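PDB 5FYP: phosphoinositol-specific phospholipase C, which probably cleaves phosphoinositide lipids, with the help of a bound calcium ion, into diacylglycerol and a phosphorylated inositol. Local coordinates for residues A[198-203]-A[230-235]; A[15-20]-A[172-177]. All coordinates share one frame; numbering follows the deposited sequence.

Contact 1: A[198-203]-A[230-235]; sequences QYAEAR and SQSSGY. With SO4 (sulfate ion), chain E.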
loop_
_atom_site.group_PDB
_atom_site.type_symbol
_atom_site.label_atom_id
_atom_site.label_comp_id
_atom_site.label_asym_id
_atom_site.label_seq_id
_atom_site.Cartn_x
_atom_site.Cartn_y
_atom_site.Cartn_z
ATOM N N GLN A 198 6.920 -15.301 1.577
ATOM C CA GLN A 198 7.139 -16.020 0.321
ATOM C C GLN A 198 7.478 -15.029 -0.810
ATOM O O GLN A 198 8.362 -15.286 -1.624
ATOM C CB GLN A 198 5.903 -16.823 -0.032
ATOM C CG GLN A 198 5.698 -18.026 0.884
ATOM C CD GLN A 198 4.261 -18.515 0.930
ATOM O OE1 GLN A 198 3.430 -18.163 0.108
ATOM N NE2 GLN A 198 3.972 -19.355 1.876
ATOM N N TYR A 199 6.736 -13.920 -0.866
ATOM C CA TYR A 199 7.004 -12.894 -1.871
ATOM C C TYR A 199 8.425 -12.340 -1.724
ATOM O O TYR A 199 9.184 -12.267 -2.694
ATOM C CB TYR A 199 5.939 -11.804 -1.769
ATOM C CG TYR A 199 6.252 -10.619 -2.650
ATOM C CD1 TYR A 199 5.889 -10.608 -4.001
ATOM C CD2 TYR A 199 6.942 -9.533 -2.157
ATOM C CE1 TYR A 199 6.234 -9.559 -4.829
ATOM C CE2 TYR A 199 7.287 -8.456 -2.966
ATOM C CZ TYR A 199 6.941 -8.487 -4.319
ATOM O OH TYR A 199 7.319 -7.439 -5.096
ATOM N N ALA A 200 8.812 -11.968 -0.505
ATOM C CA ALA A 200 10.119 -11.382 -0.284
ATOM C C ALA A 200 11.246 -12.375 -0.542
ATOM O O ALA A 200 12.298 -12.003 -1.067
ATOM C CB ALA A 200 10.222 -10.800 1.122
ATOM N N GLU A 201 11.047 -13.639 -0.167
ATOM C CA GLU A 201 12.071 -14.659 -0.455
ATOM C C GLU A 201 12.251 -14.860 -1.951
ATOM O O GLU A 201 13.362 -15.083 -2.411
ATOM C CB GLU A 201 11.723 -15.959 0.268
ATOM C CG GLU A 201 11.980 -15.800 1.752
ATOM C CD GLU A 201 12.316 -17.024 2.498
ATOM O OE1 GLU A 201 11.998 -18.136 1.968
ATOM O OE2 GLU A 201 12.876 -16.794 3.612
ATOM N N ALA A 202 11.171 -14.759 -2.699
ATOM C CA ALA A 202 11.240 -14.932 -4.156
ATOM C C ALA A 202 11.904 -13.734 -4.856
ATOM O O ALA A 202 12.685 -13.934 -5.778
ATOM C CB ALA A 202 9.855 -15.154 -4.725
ATOM N N ARG A 203 11.578 -12.530 -4.426
ATOM C CA ARG A 203 11.949 -11.324 -5.173
ATOM C C ARG A 203 13.166 -10.588 -4.625
ATOM O O ARG A 203 13.783 -9.817 -5.351
ATOM C CB ARG A 203 10.761 -10.366 -5.293
ATOM C CG ARG A 203 9.520 -10.976 -5.951
ATOM C CD ARG A 203 9.781 -11.675 -7.256
ATOM N NE ARG A 203 10.410 -10.783 -8.230
ATOM C CZ ARG A 203 11.362 -11.131 -9.105
ATOM N NH1 ARG A 203 11.842 -12.376 -9.152
ATOM N NH2 ARG A 203 11.895 -10.221 -9.881
ATOM N N SER A 230 13.448 -14.667 9.160
ATOM C CA SER A 230 14.311 -13.547 9.481
ATOM C C SER A 230 14.743 -12.772 8.209
ATOM O O SER A 230 14.746 -11.541 8.154
ATOM C CB SER A 230 15.489 -14.038 10.291
ATOM O OG SER A 230 16.299 -12.948 10.608
ATOM N N GLN A 231 15.099 -13.501 7.158
ATOM C CA GLN A 231 15.525 -12.840 5.924
ATOM C C GLN A 231 14.400 -11.940 5.364
ATOM O O GLN A 231 14.635 -10.781 5.013
ATOM C CB GLN A 231 15.886 -13.887 4.883
ATOM C CG GLN A 231 16.169 -13.341 3.506
ATOM C CD GLN A 231 16.289 -14.437 2.448
ATOM O OE1 GLN A 231 16.541 -15.583 2.795
ATOM N NE2 GLN A 231 16.112 -14.105 1.166
ATOM N N SER A 232 13.184 -12.467 5.303
ATOM C CA SER A 232 12.078 -11.647 4.805
ATOM C C SER A 232 11.764 -10.471 5.709
ATOM O O SER A 232 11.372 -9.379 5.247
ATOM C CB SER A 232 10.841 -12.474 4.575
ATOM O OG SER A 232 11.085 -13.354 3.499
ATOM N N SER A 233 11.904 -10.680 7.016
ATOM C CA SER A 233 11.665 -9.627 8.006
ATOM C C SER A 233 12.515 -8.389 7.723
ATOM O O SER A 233 12.093 -7.278 7.944
ATOM C CB SER A 233 11.924 -10.147 9.389
ATOM O OG SER A 233 11.014 -11.178 9.758
ATOM N N GLY A 234 13.743 -8.623 7.245
ATOM C CA GLY A 234 14.663 -7.522 6.993
ATOM C C GLY A 234 14.215 -6.539 5.921
ATOM O O GLY A 234 14.698 -5.420 5.899
ATOM N N TYR A 235 13.270 -6.946 5.052
ATOM C CA TYR A 235 12.732 -6.078 4.009
ATOM C C TYR A 235 11.587 -5.203 4.481
ATOM O O TYR A 235 11.062 -4.415 3.712
ATOM C CB TYR A 235 12.289 -6.911 2.794
ATOM C CG TYR A 235 13.415 -7.594 2.056
ATOM C CD1 TYR A 235 14.100 -6.942 1.024
ATOM C CD2 TYR A 235 13.845 -8.842 2.414
ATOM C CE1 TYR A 235 15.153 -7.556 0.365
ATOM C CE2 TYR A 235 14.911 -9.464 1.763
ATOM C CZ TYR A 235 15.574 -8.806 0.748
ATOM O OH TYR A 235 16.641 -9.364 0.101
HETATM S S SO4 E . 14.508 -11.996 -12.022
HETATM O O1 SO4 E . 14.143 -12.857 -10.842
HETATM O O2 SO4 E . 14.289 -12.809 -13.259
HETATM O O3 SO4 E . 13.614 -10.795 -12.067
HETATM O O4 SO4 E . 15.976 -11.681 -12.090
HETATM O O HOH W 1 15.671 -15.692 -1.027
HETATM O O HOH W 2 15.670 -17.800 4.854
#

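Contact 2: A[15-20]-A[172-177]; sequences TPFNGI and KSWPTA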
loop_
_atom_site.group_PDB
_atom_site.type_symbol
_atom_site.label_atom_id
_atom_site.label_comp_id
_atom_site.label_asym_id
_atom_site.label_seq_id
_atom_site.Cartn_x
_atom_site.Cartn_y
_atom_site.Cartn_z
ATOM N N THR A 15 8.127 17.508 3.453
ATOM C CA THR A 15 8.182 16.590 4.576
ATOM C C THR A 15 8.551 15.203 4.065
ATOM O O THR A 15 7.984 14.740 3.087
ATOM C CB THR A 15 6.819 16.542 5.278
ATOM O OG1 THR A 15 6.422 17.868 5.663
ATOM C CG2 THR A 15 6.809 15.698 6.508
ATOM N N PRO A 16 9.458 14.480 4.759
ATOM C CA PRO A 16 9.693 13.079 4.448
ATOM C C PRO A 16 8.387 12.297 4.422
ATOM O O PRO A 16 7.513 12.550 5.247
ATOM C CB PRO A 16 10.579 12.623 5.607
ATOM C CG PRO A 16 11.350 13.864 5.956
ATOM C CD PRO A 16 10.305 14.939 5.877
ATOM N N PHE A 17 8.274 11.342 3.519
ATOM C CA PHE A 17 7.010 10.614 3.382
ATOM C C PHE A 17 6.543 9.976 4.678
ATOM O O PHE A 17 5.345 9.937 4.963
ATOM C CB PHE A 17 7.165 9.571 2.278
ATOM C CG PHE A 17 5.870 8.878 1.877
ATOM C CD1 PHE A 17 4.887 9.551 1.195
ATOM C CD2 PHE A 17 5.652 7.548 2.197
ATOM C CE1 PHE A 17 3.721 8.911 0.825
ATOM C CE2 PHE A 17 4.485 6.904 1.824
ATOM C CZ PHE A 17 3.503 7.574 1.135
ATOM N N ASN A 18 7.495 9.465 5.462
ATOM C CA ASN A 18 7.179 8.854 6.747
ATOM C C ASN A 18 6.683 9.846 7.801
ATOM O O ASN A 18 6.128 9.426 8.811
ATOM C CB ASN A 18 8.363 8.060 7.280
ATOM C CG ASN A 18 9.595 8.917 7.427
ATOM O OD1 ASN A 18 10.118 9.465 6.438
ATOM N ND2 ASN A 18 10.129 8.973 8.630
ATOM N N GLY A 19 6.899 11.143 7.563
ATOM C CA GLY A 19 6.361 12.189 8.444
ATOM C C GLY A 19 5.040 12.760 8.024
ATOM O O GLY A 19 4.622 13.781 8.605
ATOM N N ILE A 20 4.369 12.129 7.059
ATOM C CA ILE A 20 3.102 12.616 6.529
ATOM C C ILE A 20 1.969 11.656 6.930
ATOM O O ILE A 20 2.079 10.435 6.768
ATOM C CB ILE A 20 3.170 12.763 4.999
ATOM C CG1 ILE A 20 4.277 13.732 4.583
ATOM C CG2 ILE A 20 1.825 13.191 4.450
ATOM C CD1 ILE A 20 4.519 13.805 3.104
ATOM N N LYS A 172 15.906 7.373 10.237
ATOM C CA LYS A 172 16.107 7.875 8.872
ATOM C C LYS A 172 14.808 8.444 8.291
ATOM O O LYS A 172 13.684 8.081 8.613
ATOM C CB LYS A 172 16.697 6.767 7.977
ATOM C CG LYS A 172 18.181 6.378 8.278
ATOM C CD LYS A 172 19.170 7.243 7.498
ATOM C CE LYS A 172 20.629 6.845 7.544
ATOM N NZ LYS A 172 21.055 6.205 8.794
ATOM N N SER A 173 14.995 9.342 7.346
ATOM C CA SER A 173 13.894 9.956 6.604
ATOM C C SER A 173 13.746 9.317 5.233
ATOM O O SER A 173 14.722 9.112 4.491
ATOM C CB SER A 173 14.160 11.449 6.407
ATOM O OG SER A 173 14.179 12.096 7.642
ATOM N N TRP A 174 12.500 9.016 4.875
ATOM C CA TRP A 174 12.187 8.702 3.475
ATOM C C TRP A 174 12.390 9.952 2.612
ATOM O O TRP A 174 12.398 11.075 3.128
ATOM C CB TRP A 174 10.731 8.250 3.354
ATOM C CG TRP A 174 10.424 6.908 3.947
ATOM C CD1 TRP A 174 10.740 6.452 5.196
ATOM C CD2 TRP A 174 9.662 5.857 3.323
ATOM N NE1 TRP A 174 10.245 5.177 5.374
ATOM C CE2 TRP A 174 9.575 4.793 4.246
ATOM C CE3 TRP A 174 9.048 5.707 2.065
ATOM C CZ2 TRP A 174 8.930 3.612 3.951
ATOM C CZ3 TRP A 174 8.403 4.530 1.778
ATOM C CH2 TRP A 174 8.376 3.487 2.708
ATOM N N PRO A 175 12.440 9.780 1.274
ATOM C CA PRO A 175 12.345 10.955 0.414
ATOM C C PRO A 175 11.072 11.748 0.727
ATOM O O PRO A 175 10.059 11.211 1.219
ATOM C CB PRO A 175 12.298 10.357 -0.998
ATOM C CG PRO A 175 12.936 8.994 -0.846
ATOM C CD PRO A 175 12.468 8.539 0.496
ATOM N N THR A 176 11.128 13.032 0.419
ATOM C CA THR A 176 9.981 13.905 0.675
ATOM C C THR A 176 8.885 13.665 -0.340
ATOM O O THR A 176 9.108 13.063 -1.408
ATOM C CB THR A 176 10.351 15.405 0.642
ATOM O OG1 THR A 176 10.765 15.699 -0.682
ATOM C CG2 THR A 176 11.451 15.733 1.660
ATOM N N ALA A 177 7.691 14.164 -0.056
ATOM C CA ALA A 177 6.624 14.121 -1.062
ATOM C C ALA A 177 7.059 14.805 -2.361
ATOM O O ALA A 177 6.764 14.296 -3.444
ATOM C CB ALA A 177 5.340 14.676 -0.528
HETATM O O HOH W 3 12.057 11.266 9.184
#

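Contact 1: A[198-203]-A[230-235]
Ala-200 and Ser-232 meet where helix 193-203 passes closest to helix 230-233, CB of the alanine lying 3.6 Å from OG of the serine. Both residue types are small enough for backbones this near, and Ala-200 CB also touches Tyr-235 CD2 at 4.3 Å. Ser-232 OG stands anti to its carbonyl carbon (chi1 -68°), lies a tight 3.1 Å from Glu-201 CG, and is hydrogen-bonded to Ser-197 O. The Glu-201 chain is extended beyond CG, and its OE2 is hydrogen-bonded to Ser-229 OG. Long polar chains suit the wet margin: one water joins Glu-201 O (2.8 Å) to Gln-231 NE2 (2.7 Å), and a second links Glu-201 OE2 to Gln-231 OE1. With CG anti to its carbonyl carbon (chi1 -57°), Arg-203 sets that atom 3.7 Å above one face of the Tyr-199 ring, toward the rim. Its NE makes a salt bridge with Asp-137 OD2, while NH1 and NH2 grip two oxygens of a sulfate, probably from the crystallisation liquor. An alanine in place of Arg-203 would probably leave Asp-137 without that salt bridge and remove the CG packing on Tyr-199. The segments thus share no direct bond; Ser-232 OG to Ser-197 O joins the helices, and water bridges the polar chains.

Contact 2: A[15-20]-A[172-177]
Phe-17 and Trp-174 bring their rings together obliquely, with Phe-17 and the Trp-174 six-membered ring 39° apart in plane and their centroids 5.8 Å apart. Their closest atoms are Phe-17 CD2 and Trp-174 CE3, 3.9 Å apart. At the five-membered ring the Asn-18 amide leans across at 32°, OD1 reaching Trp-174 CD1 at 3.3 Å, and Trp-174 NE1 is hydrogen-bonded to Ser-256 O. Asn-18 CG sits between its backbone N and carbonyl carbon (chi1 58°), which puts it 3.5 Å from Trp-174 CD1. OD1 accepts Trp-174 N at 2.9 Å, the donor standing well above the carbonyl plane, while ND2 shares a water with Ser-173 OG. An asparagine fits because its amide offers an acceptor to Trp-174 N and a donor to the water. Beyond it the backbones form a single antiparallel bridge at Pro-16 and Thr-176: Phe-17 N gives to Pro-175 O (2.9 Å) and Ala-177 N to Thr-15 O (3.2 Å). Pro-16 suits this non-hydrogen-bonded position, which needs no N-H from it; its CB lies 3.4 Å from Trp-174 O. Ile-258 of strand 258-262 touches Phe-17, Asn-18 and Trp-174; Leu-154 of helix 151-158 meets Trp-174 and Pro-175, and Ile-295 of strand 295-297 touches Ile-20.

In the fold
The contacts lie apart, with centres about 24 Å and nearest atoms about 8 Å from each other, each some 16 or 17 Å from the centre of the chain. Each ties together parts next to different sheets of a protein whose family belongs to the TIM-barrel clan. In contact 2, residues 15-20 lead into strand 20-25 and residues 172-177 precede strand 184-189; in contact 1, helix 193-203 follows strand 184-189, and residues 230-235 precede strand 238-242. Neither contact supplies a calcium ligand. That site is built by Asn-27, which follows strand 20-25 in the chain, with Glu-48, Asp-50 and Asp-119.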